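Local coordinates for dihydrodipicolinate synthase (Rhodopseudomonas palustris, PDB 3DZ1), which probably acts as a 4-hydroxy-tetrahydrodipicolinate synthase, a pyruvate-using TIM-barrel lyase of the DapA family associated with lysine biosynthesis, at residues A[15-20]-A[52-58]. Residues are numbered along the deposited sequence; the frame is centred on the assembly and turned at random.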
ATOM      1  N   ILE A  15      20.319 -15.832 -11.950  1.00  8.88           N
ATOM      2  CA  ILE A  15      19.247 -15.015 -12.509  1.00  9.07           C
ATOM      3  C   ILE A  15      19.945 -14.090 -13.495  1.00  9.50           C
ATOM      4  O   ILE A  15      20.715 -13.210 -13.105  1.00  8.74           O
ATOM      5  CB  ILE A  15      18.536 -14.172 -11.440  1.00  8.73           C
ATOM      6  CG1 ILE A  15      17.973 -15.087 -10.346  1.00  9.52           C
ATOM      7  CG2 ILE A  15      17.403 -13.372 -12.092  1.00  9.43           C
ATOM      8  CD1 ILE A  15      17.316 -14.349  -9.195  1.00  9.69           C
ATOM      9  N   ALA A  16      19.677 -14.302 -14.776  1.00  8.75           N
ATOM     10  CA  ALA A  16      20.313 -13.531 -15.830  1.00  8.81           C
ATOM     11  C   ALA A  16      19.689 -12.198 -16.198  1.00  8.91           C
ATOM     12  O   ALA A  16      18.481 -12.091 -16.405  1.00  9.28           O
ATOM     13  CB  ALA A  16      20.422 -14.390 -17.089  1.00 10.12           C
ATOM     14  N   PRO A  17      20.514 -11.149 -16.270  1.00 10.62           N
ATOM     15  CA  PRO A  17      19.977  -9.844 -16.644  1.00 10.19           C
ATOM     16  C   PRO A  17      19.859  -9.924 -18.168  1.00 10.13           C
ATOM     17  O   PRO A  17      20.406 -10.844 -18.777  1.00  9.68           O
ATOM     18  CB  PRO A  17      21.081  -8.887 -16.212  1.00 10.40           C
ATOM     19  CG  PRO A  17      22.319  -9.692 -16.461  1.00 12.17           C
ATOM     20  CD  PRO A  17      21.936 -11.047 -15.898  1.00  8.76           C
ATOM     21  N   THR A  18      19.132  -9.001 -18.783  1.00  8.54           N
ATOM     22  CA  THR A  18      19.029  -9.001 -20.236  1.00 10.52           C
ATOM     23  C   THR A  18      20.077  -7.999 -20.703  1.00 10.85           C
ATOM     24  O   THR A  18      19.976  -6.809 -20.407  1.00 12.00           O
ATOM     25  CB  THR A  18      17.625  -8.566 -20.707  1.00  9.39           C
ATOM     26  OG1 THR A  18      16.670  -9.557 -20.313  1.00  8.35           O
ATOM     27  CG2 THR A  18      17.584  -8.411 -22.223  1.00  8.65           C
ATOM     28  N   PRO A  19      21.116  -8.471 -21.412  1.00 12.24           N
ATOM     29  CA  PRO A  19      22.193  -7.609 -21.914  1.00 13.60           C
ATOM     30  C   PRO A  19      21.732  -6.631 -22.990  1.00 14.21           C
ATOM     31  O   PRO A  19      21.135  -7.038 -23.982  1.00 13.21           O
ATOM     32  CB  PRO A  19      23.213  -8.609 -22.471  1.00 13.77           C
ATOM     33  CG  PRO A  19      22.923  -9.871 -21.727  1.00 14.31           C
ATOM     34  CD  PRO A  19      21.420  -9.884 -21.695  1.00 12.76           C
ATOM     35  N   PHE A  20      22.019  -5.348 -22.786  1.00 15.20           N
ATOM     36  CA  PHE A  20      21.658  -4.306 -23.746  1.00 17.69           C
ATOM     37  C   PHE A  20      22.886  -3.486 -24.123  1.00 18.47           C
ATOM     38  O   PHE A  20      23.853  -3.399 -23.363  1.00 16.04           O
ATOM     39  CB  PHE A  20      20.654  -3.309 -23.154  1.00 21.04           C
ATOM     40  CG  PHE A  20      19.320  -3.893 -22.811  1.00 23.81           C
ATOM     41  CD1 PHE A  20      18.513  -4.457 -23.793  1.00 25.54           C
ATOM     42  CD2 PHE A  20      18.846  -3.833 -21.504  1.00 24.18           C
ATOM     43  CE1 PHE A  20      17.250  -4.948 -23.477  1.00 25.84           C
ATOM     44  CE2 PHE A  20      17.587  -4.322 -21.180  1.00 24.79           C
ATOM     45  CZ  PHE A  20      16.787  -4.879 -22.169  1.00 25.36           C
ATOM     46  N   LEU A  52      14.106  -8.750 -12.962  1.00 16.49           N
ATOM     47  CA  LEU A  52      15.559  -8.639 -12.998  1.00 17.75           C
ATOM     48  C   LEU A  52      16.129  -8.655 -14.410  1.00 16.96           C
ATOM     49  O   LEU A  52      17.231  -8.156 -14.644  1.00 14.65           O
ATOM     50  CB  LEU A  52      16.198  -9.743 -12.154  1.00 19.06           C
ATOM     51  CG  LEU A  52      15.945  -9.636 -10.644  1.00 23.61           C
ATOM     52  CD1 LEU A  52      16.764 -10.688  -9.915  1.00 25.99           C
ATOM     53  CD2 LEU A  52      16.326  -8.254 -10.146  1.00 23.88           C
ATOM     54  N   GLY A  53      15.376  -9.228 -15.346  1.00 15.46           N
ATOM     55  CA  GLY A  53      15.813  -9.271 -16.730  1.00 14.35           C
ATOM     56  C   GLY A  53      15.192  -8.119 -17.502  1.00 14.67           C
ATOM     57  O   GLY A  53      15.235  -8.082 -18.733  1.00 14.87           O
ATOM     58  N   GLU A  54      14.609  -7.175 -16.763  1.00 13.85           N
ATOM     59  CA  GLU A  54      13.963  -5.999 -17.345  1.00 14.46           C
ATOM     60  C   GLU A  54      12.917  -6.367 -18.397  1.00 14.79           C
ATOM     61  O   GLU A  54      12.711  -5.633 -19.366  1.00 13.96           O
ATOM     62  CB  GLU A  54      15.019  -5.071 -17.960  1.00 15.07           C
ATOM     63  CG  GLU A  54      16.046  -4.556 -16.959  1.00 15.46           C
ATOM     64  CD  GLU A  54      17.139  -3.720 -17.611  1.00 17.74           C
ATOM     65  OE1 GLU A  54      16.869  -2.557 -17.988  1.00 14.47           O
ATOM     66  OE2 GLU A  54      18.271  -4.232 -17.751  1.00 12.97           O
ATOM     67  N   ALA A  55      12.250  -7.499 -18.196  1.00 14.75           N
ATOM     68  CA  ALA A  55      11.227  -7.952 -19.134  1.00 17.02           C
ATOM     69  C   ALA A  55      10.140  -6.894 -19.367  1.00 18.07           C
ATOM     70  O   ALA A  55       9.635  -6.751 -20.480  1.00 17.85           O
ATOM     71  CB  ALA A  55      10.595  -9.243 -18.639  1.00 16.20           C
ATOM     72  N   PRO A  56       9.760  -6.144 -18.318  1.00 19.82           N
ATOM     73  CA  PRO A  56       8.724  -5.128 -18.526  1.00 21.00           C
ATOM     74  C   PRO A  56       9.142  -4.061 -19.539  1.00 20.84           C
ATOM     75  O   PRO A  56       8.294  -3.343 -20.071  1.00 22.22           O
ATOM     76  CB  PRO A  56       8.526  -4.552 -17.128  1.00 20.18           C
ATOM     77  CG  PRO A  56       8.794  -5.733 -16.247  1.00 20.75           C
ATOM     78  CD  PRO A  56      10.030  -6.329 -16.880  1.00 19.83           C
ATOM     79  N   LYS A  57      10.446  -3.974 -19.809  1.00 19.76           N
ATOM     80  CA  LYS A  57      10.994  -2.987 -20.743  1.00 17.94           C
ATOM     81  C   LYS A  57      11.168  -3.518 -22.166  1.00 17.98           C
ATOM     82  O   LYS A  57      11.666  -2.807 -23.043  1.00 15.92           O
ATOM     83  CB  LYS A  57      12.352  -2.484 -20.239  1.00 20.20           C
ATOM     84  CG  LYS A  57      12.340  -1.961 -18.814  1.00 20.50           C
ATOM     85  CD  LYS A  57      13.731  -1.500 -18.402  1.00 23.38           C
ATOM     86  CE  LYS A  57      13.768  -1.055 -16.953  1.00 22.86           C
ATOM     87  NZ  LYS A  57      15.146  -0.683 -16.530  1.00 22.82           N
ATOM     88  N   LEU A  58      10.765  -4.765 -22.387  1.00 17.95           N
ATOM     89  CA  LEU A  58      10.872  -5.401 -23.696  1.00 20.82           C
ATOM     90  C   LEU A  58       9.473  -5.583 -24.281  1.00 21.23           C
ATOM     91  O   LEU A  58       8.487  -5.605 -23.542  1.00 21.52           O
ATOM     92  CB  LEU A  58      11.522  -6.777 -23.551  1.00 22.10           C
ATOM     93  CG  LEU A  58      12.870  -6.878 -22.840  1.00 22.29           C
ATOM     94  CD1 LEU A  58      13.196  -8.342 -22.592  1.00 22.82           C
ATOM     95  CD2 LEU A  58      13.956  -6.217 -23.676  1.00 20.92           C
TER
HETATM   96  O   HOH W   1      18.541  -6.903 -17.010  1.00 11.65           O
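Phe20 brings the edge of its ring against Leu58 and Glu54: CZ of Phe20 lies 3.5 Å from CD2 of Leu58, and CE2 of Phe20 lies 3.5 Å from OE2 of Glu54, both partner atoms lying near the ring plane. Toward the start of both segments, the loops come closest where Pro17 passes Gly53, their CA atoms 4.2 Å apart. There the hydroxyl OG1 of Thr18 donates a short hydrogen bond of 2.6 Å to the carbonyl O of Gly53. A bridging water adds a second link, accepting from Thr18 N (2.8 Å) and donating to Leu52 O (3.0 Å) and Glu54 OE2 (2.8 Å). Glu54 also forms a salt bridge with Lys57, from OE1 to NZ at 2.9 Å, across the 3-10 turn 55-57, while its OE2 pairs with Lys266, whose NZ also hydrogen-bonds to Thr18 O. Where strand 11-15 ends, CG2 of Ile15 packs on CD1 of Leu52 at 3.5 Å; the side chain of Ile15 also lies about 4 Å from that of Met217, predicted to bind pyruvate. The contact thus joins the loops that follow the adjacent parallel strands 11-15 and 45-48 of the TIM barrel, at the C-terminal ends where this fold carries its active site, with helix 260-271 packing on Pro17, Phe20 and Glu54 and helix 60-73 touching Ala16 and Thr18.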